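Local coordinates for protein adenylate kinase (Cryptosporidium parvum Iowa II, PDB 3BE4) that probably catalyses reversible phosphoryl transfer between ATP and AMP, at residues L8-A13 with S114-E119. Sequence-based numbering, arbitrary orientation.
Sequences LILIGA and SVIYFE
Ile9 and Ile11 join Ile116 and Phe118 in the parallel core sheet of the P-loop kinase fold, where strand 7-12 runs into the phosphate-binding loop. A ladder of four backbone bonds links the strands: Ile9 N donates to Ser114 O (3.2 Å), Ile116 N to Ile9 O, and Ile11 N to Ile116 O. The fourth, Phe118 N to Ile11 O, is 2.8 Å long, its N-H pointing almost straight at the oxygen (167°). Ile11 O is also approached by Tyr117 CA in a CA-H...O contact and by Tyr117 CD1, 3.5 Å away; the oxygen lies at the edge of the phenol ring, in its plane. Past the last rung the strands separate, and a water takes over, accepting from Ala13 N (2.8 Å) and donating to Phe118 O.

On the face carrying Leu10, Ile116 and Phe118, the side chains of Leu10 and Ile116 stand side by side. The branch CD2 of Leu10 reaches Ile116 CB at 3.9 Å and also Phe118 CE1, while CD1 of the same leucine touches CE1 and CZ at the far end of the ring. CG of Phe118 lies beside its own backbone N (chi1 -81°), turned back toward Leu10. On the other face Ile11 CD1 packs on Val115 CG1 at 3.6 Å, and Val115 CG2 rests against Ile9 CB.

Helix 18-29 packs on the face of Leu10 and Phe118, Lys18 and Cys22 touching Leu10 and Gln21 touching Phe118, whose side chain lies about 6 Å from the bound bis(adenosine)-5'-pentaphosphate. Tyr191 of helix 186-192 packs against Ile9, Ile11 and Val115 on the opposite face. Strand 86-89 bonds to the other edge of 7-12, and strand 197-201 continues the sheet beyond 114-119.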
ATOM      1  N   LEU A   8       5.455  10.123  -3.214  1.00 16.98           N
ATOM      2  CA  LEU A   8       6.117   8.963  -2.514  0.50 17.28           C
ATOM      3  C   LEU A   8       5.526   7.649  -3.023  1.00 16.03           C
ATOM      4  O   LEU A   8       4.360   7.530  -3.302  1.00 17.29           O
ATOM      5  CB  LEU A   8       5.848   8.838  -1.028  0.50 17.29           C
ATOM      6  CG  LEU A   8       6.261  10.041  -0.264  0.50 14.51           C
ATOM      7  CD1 LEU A   8       5.816   9.853   1.152  0.50 18.88           C
ATOM      8  CD2 LEU A   8       7.744  10.254  -0.316  0.50 19.17           C
ATOM      9  N   ILE A   9       6.402   6.663  -3.172  1.00 17.61           N
ATOM     10  CA  ILE A   9       5.930   5.264  -3.367  1.00 16.95           C
ATOM     11  C   ILE A   9       6.476   4.463  -2.170  1.00 16.59           C
ATOM     12  O   ILE A   9       7.617   4.647  -1.794  1.00 17.91           O
ATOM     13  CB  ILE A   9       6.579   4.686  -4.661  1.00 17.39           C
ATOM     14  CG1 ILE A   9       6.030   5.396  -5.939  1.00 19.31           C
ATOM     15  CG2 ILE A   9       6.225   3.186  -4.838  1.00 17.16           C
ATOM     16  CD1 ILE A   9       6.633   4.876  -7.243  1.00 20.06           C
ATOM     17  N   LEU A  10       5.623   3.643  -1.585  1.00 15.71           N
ATOM     18  CA  LEU A  10       6.089   2.616  -0.632  1.00 17.46           C
ATOM     19  C   LEU A  10       6.126   1.231  -1.359  1.00 17.19           C
ATOM     20  O   LEU A  10       5.139   0.826  -2.013  1.00 18.64           O
ATOM     21  CB  LEU A  10       5.111   2.544   0.498  1.00 17.79           C
ATOM     22  CG  LEU A  10       4.863   3.887   1.231  1.00 16.15           C
ATOM     23  CD1 LEU A  10       4.041   3.585   2.440  1.00 19.38           C
ATOM     24  CD2 LEU A  10       6.130   4.571   1.574  1.00 16.58           C
ATOM     25  N   ILE A  11       7.249   0.481  -1.332  1.00 18.12           N
ATOM     26  CA  ILE A  11       7.226  -0.841  -1.937  1.00 19.66           C
ATOM     27  C   ILE A  11       7.595  -1.773  -0.750  1.00 18.31           C
ATOM     28  O   ILE A  11       8.427  -1.463   0.109  1.00 16.68           O
ATOM     29  CB  ILE A  11       8.447  -0.964  -2.916  1.00 21.44           C
ATOM     30  CG1 ILE A  11       8.199  -0.105  -4.149  1.00 26.14           C
ATOM     31  CG2 ILE A  11       8.555  -2.437  -3.454  1.00 23.80           C
ATOM     32  CD1 ILE A  11       9.495  -0.079  -5.020  1.00 25.89           C
ATOM     33  N   GLY A  12       6.975  -2.908  -0.718  1.00 15.73           N
ATOM     34  CA  GLY A  12       7.359  -3.823   0.354  1.00 17.15           C
ATOM     35  C   GLY A  12       6.428  -5.027   0.167  1.00 17.61           C
ATOM     36  O   GLY A  12       5.420  -4.945  -0.516  1.00 18.82           O
ATOM     37  N   ALA A  13       6.834  -6.106   0.809  1.00 18.85           N
ATOM     38  CA  ALA A  13       6.055  -7.370   0.741  1.00 17.24           C
ATOM     39  C   ALA A  13       4.607  -7.111   1.103  1.00 19.89           C
ATOM     40  O   ALA A  13       4.334  -6.216   1.942  1.00 16.85           O
ATOM     41  CB  ALA A  13       6.694  -8.386   1.620  1.00 18.49           C
ATOM     42  N   SER A 114      10.546  10.264  -3.554  1.00 22.54           N
ATOM     43  CA  SER A 114      11.278   9.265  -2.804  1.00 23.27           C
ATOM     44  C   SER A 114      10.506   7.988  -2.998  1.00 20.52           C
ATOM     45  O   SER A 114       9.281   8.044  -3.159  1.00 21.21           O
ATOM     46  CB  SER A 114      11.233   9.508  -1.247  1.00 25.64           C
ATOM     47  OG  SER A 114      12.170  10.559  -0.914  1.00 33.41           O
ATOM     48  N   VAL A 115      11.224   6.870  -2.949  1.00 19.35           N
ATOM     49  CA  VAL A 115      10.579   5.548  -2.931  1.00 18.18           C
ATOM     50  C   VAL A 115      11.163   4.900  -1.670  1.00 19.64           C
ATOM     51  O   VAL A 115      12.395   4.914  -1.441  1.00 21.83           O
ATOM     52  CB  VAL A 115      10.991   4.713  -4.191  1.00 17.83           C
ATOM     53  CG1 VAL A 115      10.497   3.289  -4.078  1.00 18.81           C
ATOM     54  CG2 VAL A 115      10.445   5.367  -5.485  1.00 17.00           C
ATOM     55  N   ILE A 116      10.310   4.297  -0.870  1.00 16.83           N
ATOM     56  CA  ILE A 116      10.771   3.758   0.431  1.00 17.58           C
ATOM     57  C   ILE A 116      10.471   2.273   0.371  1.00 16.85           C
ATOM     58  O   ILE A 116       9.300   1.842   0.222  1.00 18.58           O
ATOM     59  CB  ILE A 116       9.985   4.368   1.605  1.00 20.24           C
ATOM     60  CG1 ILE A 116      10.391   5.835   1.658  1.00 20.04           C
ATOM     61  CG2 ILE A 116      10.447   3.736   2.983  1.00 20.26           C
ATOM     62  CD1 ILE A 116       9.719   6.693   2.858  1.00 18.86           C
ATOM     63  N   TYR A 117      11.503   1.458   0.596  1.00 19.00           N
ATOM     64  CA  TYR A 117      11.358   0.004   0.475  1.00 18.75           C
ATOM     65  C   TYR A 117      11.344  -0.573   1.909  1.00 19.85           C
ATOM     66  O   TYR A 117      12.265  -0.341   2.718  1.00 19.87           O
ATOM     67  CB  TYR A 117      12.554  -0.551  -0.289  1.00 21.71           C
ATOM     68  CG  TYR A 117      12.667  -2.081  -0.330  1.00 25.12           C
ATOM     69  CD1 TYR A 117      11.568  -2.915  -0.400  1.00 26.56           C
ATOM     70  CD2 TYR A 117      13.928  -2.648  -0.321  1.00 31.91           C
ATOM     71  CE1 TYR A 117      11.722  -4.372  -0.364  1.00 26.17           C
ATOM     72  CE2 TYR A 117      14.077  -4.011  -0.326  1.00 35.41           C
ATOM     73  CZ  TYR A 117      12.991  -4.838  -0.329  1.00 33.29           C
ATOM     74  OH  TYR A 117      13.277  -6.185  -0.352  1.00 37.55           O
ATOM     75  N   PHE A 118      10.278  -1.286   2.245  1.00 18.07           N
ATOM     76  CA  PHE A 118      10.091  -1.815   3.606  1.00 18.34           C
ATOM     77  C   PHE A 118      10.748  -3.209   3.613  1.00 19.94           C
ATOM     78  O   PHE A 118      10.229  -4.150   2.972  1.00 22.89           O
ATOM     79  CB  PHE A 118       8.592  -2.038   3.883  1.00 18.10           C
ATOM     80  CG  PHE A 118       7.848  -0.753   4.284  1.00 18.77           C
ATOM     81  CD1 PHE A 118       7.998   0.476   3.572  1.00 23.15           C
ATOM     82  CD2 PHE A 118       6.972  -0.794   5.360  1.00 18.92           C
ATOM     83  CE1 PHE A 118       7.273   1.639   4.010  1.00 22.06           C
ATOM     84  CE2 PHE A 118       6.246   0.284   5.743  1.00 15.45           C
ATOM     85  CZ  PHE A 118       6.411   1.563   5.126  1.00 19.31           C
ATOM     86  N   GLU A 119      11.897  -3.323   4.277  1.00 18.20           N
ATOM     87  CA  GLU A 119      12.559  -4.653   4.300  1.00 19.48           C
ATOM     88  C   GLU A 119      12.015  -5.504   5.427  1.00 20.08           C
ATOM     89  O   GLU A 119      12.028  -5.124   6.573  1.00 19.60           O
ATOM     90  CB  GLU A 119      14.056  -4.479   4.485  1.00 20.70           C
ATOM     91  CG  GLU A 119      14.640  -3.824   3.316  1.00 24.80           C
ATOM     92  CD  GLU A 119      16.214  -3.813   3.407  1.00 34.31           C
ATOM     93  OE1 GLU A 119      16.741  -3.174   4.354  1.00 29.17           O
ATOM     94  OE2 GLU A 119      16.892  -4.429   2.516  1.00 32.26           O
TER
HETATM   95  O   HOH W   1       9.418  -6.308   1.752  1.00 23.89           O